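Local coordinates for methionine-binding lipoprotein MetQ (Bacillus subtilis subsp. subtilis, PDB 4GOT) that probably binds methionine and passes it to the membrane permease of the MetNPQ ABC transporter, and is also involved in methionine sulfoxide transport, at residues G90-T95 and V175-N180. Residues are numbered along the deposited sequence; the frame is centred on the assembly and turned at random.
Sequences GIYSKT and VFINVN. With MSE (selenomethionine), chain B.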
# COMPACT_ATOMS: atom_id res chain seq x y z
N GLY A 90 5.37 6.37 -4.91
CA GLY A 90 5.68 7.41 -5.88
C GLY A 90 5.33 8.84 -5.44
O GLY A 90 4.32 9.08 -4.69
N ILE A 91 6.16 9.77 -5.92
CA ILE A 91 5.90 11.19 -5.91
C ILE A 91 5.70 11.70 -7.34
O ILE A 91 6.45 11.32 -8.26
CB ILE A 91 7.03 12.02 -5.28
CG1 ILE A 91 7.37 11.46 -3.87
CG2 ILE A 91 6.61 13.49 -5.27
CD1 ILE A 91 8.72 11.91 -3.32
N TYR A 92 4.67 12.55 -7.50
CA TYR A 92 4.17 12.99 -8.79
C TYR A 92 4.08 14.53 -8.78
O TYR A 92 3.83 15.14 -7.73
CB TYR A 92 2.77 12.41 -9.00
CG TYR A 92 2.74 10.91 -9.18
CD1 TYR A 92 2.81 10.05 -8.07
CD2 TYR A 92 2.63 10.34 -10.44
CE1 TYR A 92 2.79 8.68 -8.22
CE2 TYR A 92 2.60 8.97 -10.60
CZ TYR A 92 2.68 8.14 -9.48
OH TYR A 92 2.66 6.76 -9.61
N SER A 93 4.31 15.15 -9.94
CA SER A 93 4.11 16.59 -10.12
C SER A 93 3.76 16.87 -11.57
O SER A 93 4.43 16.33 -12.43
CB SER A 93 5.39 17.36 -9.77
OG SER A 93 5.14 18.75 -9.82
N LYS A 94 2.77 17.74 -11.84
CA LYS A 94 2.55 18.23 -13.22
C LYS A 94 3.47 19.38 -13.57
O LYS A 94 3.58 19.76 -14.72
CB LYS A 94 1.10 18.71 -13.42
CG LYS A 94 0.04 17.68 -13.12
CD LYS A 94 -0.28 16.82 -14.32
CE LYS A 94 -1.76 16.46 -14.34
NZ LYS A 94 -2.66 17.64 -14.58
N THR A 95 4.13 19.96 -12.56
CA THR A 95 4.75 21.29 -12.65
C THR A 95 6.28 21.23 -12.50
O THR A 95 6.96 22.02 -13.10
CB THR A 95 4.09 22.28 -11.63
OG1 THR A 95 4.08 21.71 -10.33
CG2 THR A 95 2.62 22.57 -12.00
N VAL A 175 3.26 15.57 -5.00
CA VAL A 175 2.13 14.80 -4.40
C VAL A 175 2.46 13.31 -4.28
O VAL A 175 2.94 12.70 -5.25
CB VAL A 175 0.82 14.94 -5.25
CG1 VAL A 175 -0.31 14.16 -4.56
CG2 VAL A 175 0.45 16.41 -5.46
N PHE A 176 2.28 12.75 -3.07
CA PHE A 176 2.44 11.29 -2.84
C PHE A 176 1.20 10.53 -3.29
O PHE A 176 0.08 10.93 -2.94
CB PHE A 176 2.72 10.96 -1.37
CG PHE A 176 4.12 11.33 -0.92
CD1 PHE A 176 4.38 12.61 -0.42
CD2 PHE A 176 5.15 10.42 -0.96
CE1 PHE A 176 5.67 12.98 -0.01
CE2 PHE A 176 6.44 10.78 -0.54
CZ PHE A 176 6.70 12.06 -0.06
N ILE A 177 1.40 9.47 -4.08
CA ILE A 177 0.27 8.59 -4.50
C ILE A 177 0.74 7.11 -4.34
O ILE A 177 1.80 6.69 -4.87
CB ILE A 177 -0.22 8.83 -5.97
CG1 ILE A 177 -0.29 10.33 -6.32
CG2 ILE A 177 -1.58 8.17 -6.18
CD1 ILE A 177 -0.63 10.64 -7.78
N ASN A 178 -0.05 6.33 -3.60
CA ASN A 178 0.19 4.89 -3.42
C ASN A 178 -0.01 4.23 -4.78
O ASN A 178 -0.96 4.60 -5.48
CB ASN A 178 -0.83 4.29 -2.44
CG ASN A 178 -0.68 4.79 -1.01
OD1 ASN A 178 0.10 4.26 -0.23
ND2 ASN A 178 -1.42 5.83 -0.66
N VAL A 179 0.81 3.24 -5.13
CA VAL A 179 0.69 2.58 -6.45
C VAL A 179 -0.76 2.10 -6.75
O VAL A 179 -1.24 2.26 -7.86
CB VAL A 179 1.68 1.40 -6.61
CG1 VAL A 179 1.41 0.66 -7.93
CG2 VAL A 179 3.15 1.84 -6.47
N ASN A 180 -1.46 1.50 -5.80
CA ASN A 180 -2.84 1.02 -6.07
C ASN A 180 -3.81 2.12 -6.58
O ASN A 180 -4.56 1.92 -7.55
CB ASN A 180 -3.46 0.29 -4.88
CG ASN A 180 -3.89 1.20 -3.74
OD1 ASN A 180 -3.05 1.66 -2.93
ND2 ASN A 180 -5.22 1.38 -3.59
N MSE B . -1.19 -0.77 -1.50
CA MSE B . -0.71 0.37 -0.66
C MSE B . 0.85 0.55 -0.71
O MSE B . 1.52 -0.43 -0.52
OXT MSE B . 1.47 1.63 -0.89
CB MSE B . -1.12 0.11 0.80
CG MSE B . -0.99 1.28 1.73
SE MSE B . -1.33 0.80 3.62
CE MSE B . -3.42 0.70 3.51
O HOH W 1 2.62 5.34 -7.31
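I177 and Y92 pack on one face of an antiparallel strand pair, I91 and F176 on the other, and each couple brings an aliphatic branch over an aromatic ring. CD1 of I177 lies 3.9 Å from the centroid of the Y92 ring and 26° off its normal, a CH-pi contact displaced toward the CD1 rim. The two side chains cross nearly at right angles. I91 and F176 instead run side by side: with I91 CG1 anti to its carbonyl carbon (chi1 -53°), that methylene sits over the F176 ring and approaches CE2 to 3.5 Å.

The backbone fixes this register. I177 N donates to G90 O at 3.0 Å, with a nearly straight N-H...O angle of 168°, whereas the hydrogen-bonded pair of Y92 and V175 closes with two more bent bonds, Y92 N to V175 O and V175 N to Y92 O, each 2.8 Å. I91 and F176 form the non-hydrogen-bonded pair between them. The Y92 ring, by CE1, lies on the side of the sheet where G90 presents no side chain.

The packing is dense only along 90-92 and 175-177, all buried. Past Y92 the chain turns away into a more exposed ST turn, where S93 OG accepts from T95 N. On the ring's hydroxyl side, a water 2.7 Å from Y92 OH donates to I177 O, bridging the strands. Strand 174-177 leads through N178 into helix 179-184 at the selenomethionine pocket, where N180 OD1 accepts a weak bond from the ligand amino group and is also hydrogen-bonded to Y43 OH.

The pair belongs to one of two mixed sheets in this two-lobed solute-binding protein of the PBP clan: 107-111 flanks 174-177, and 195-196 flanks 90-92. Helix 117-126 packs against I91 and F176, while helix 163-168 meets V175 and I177.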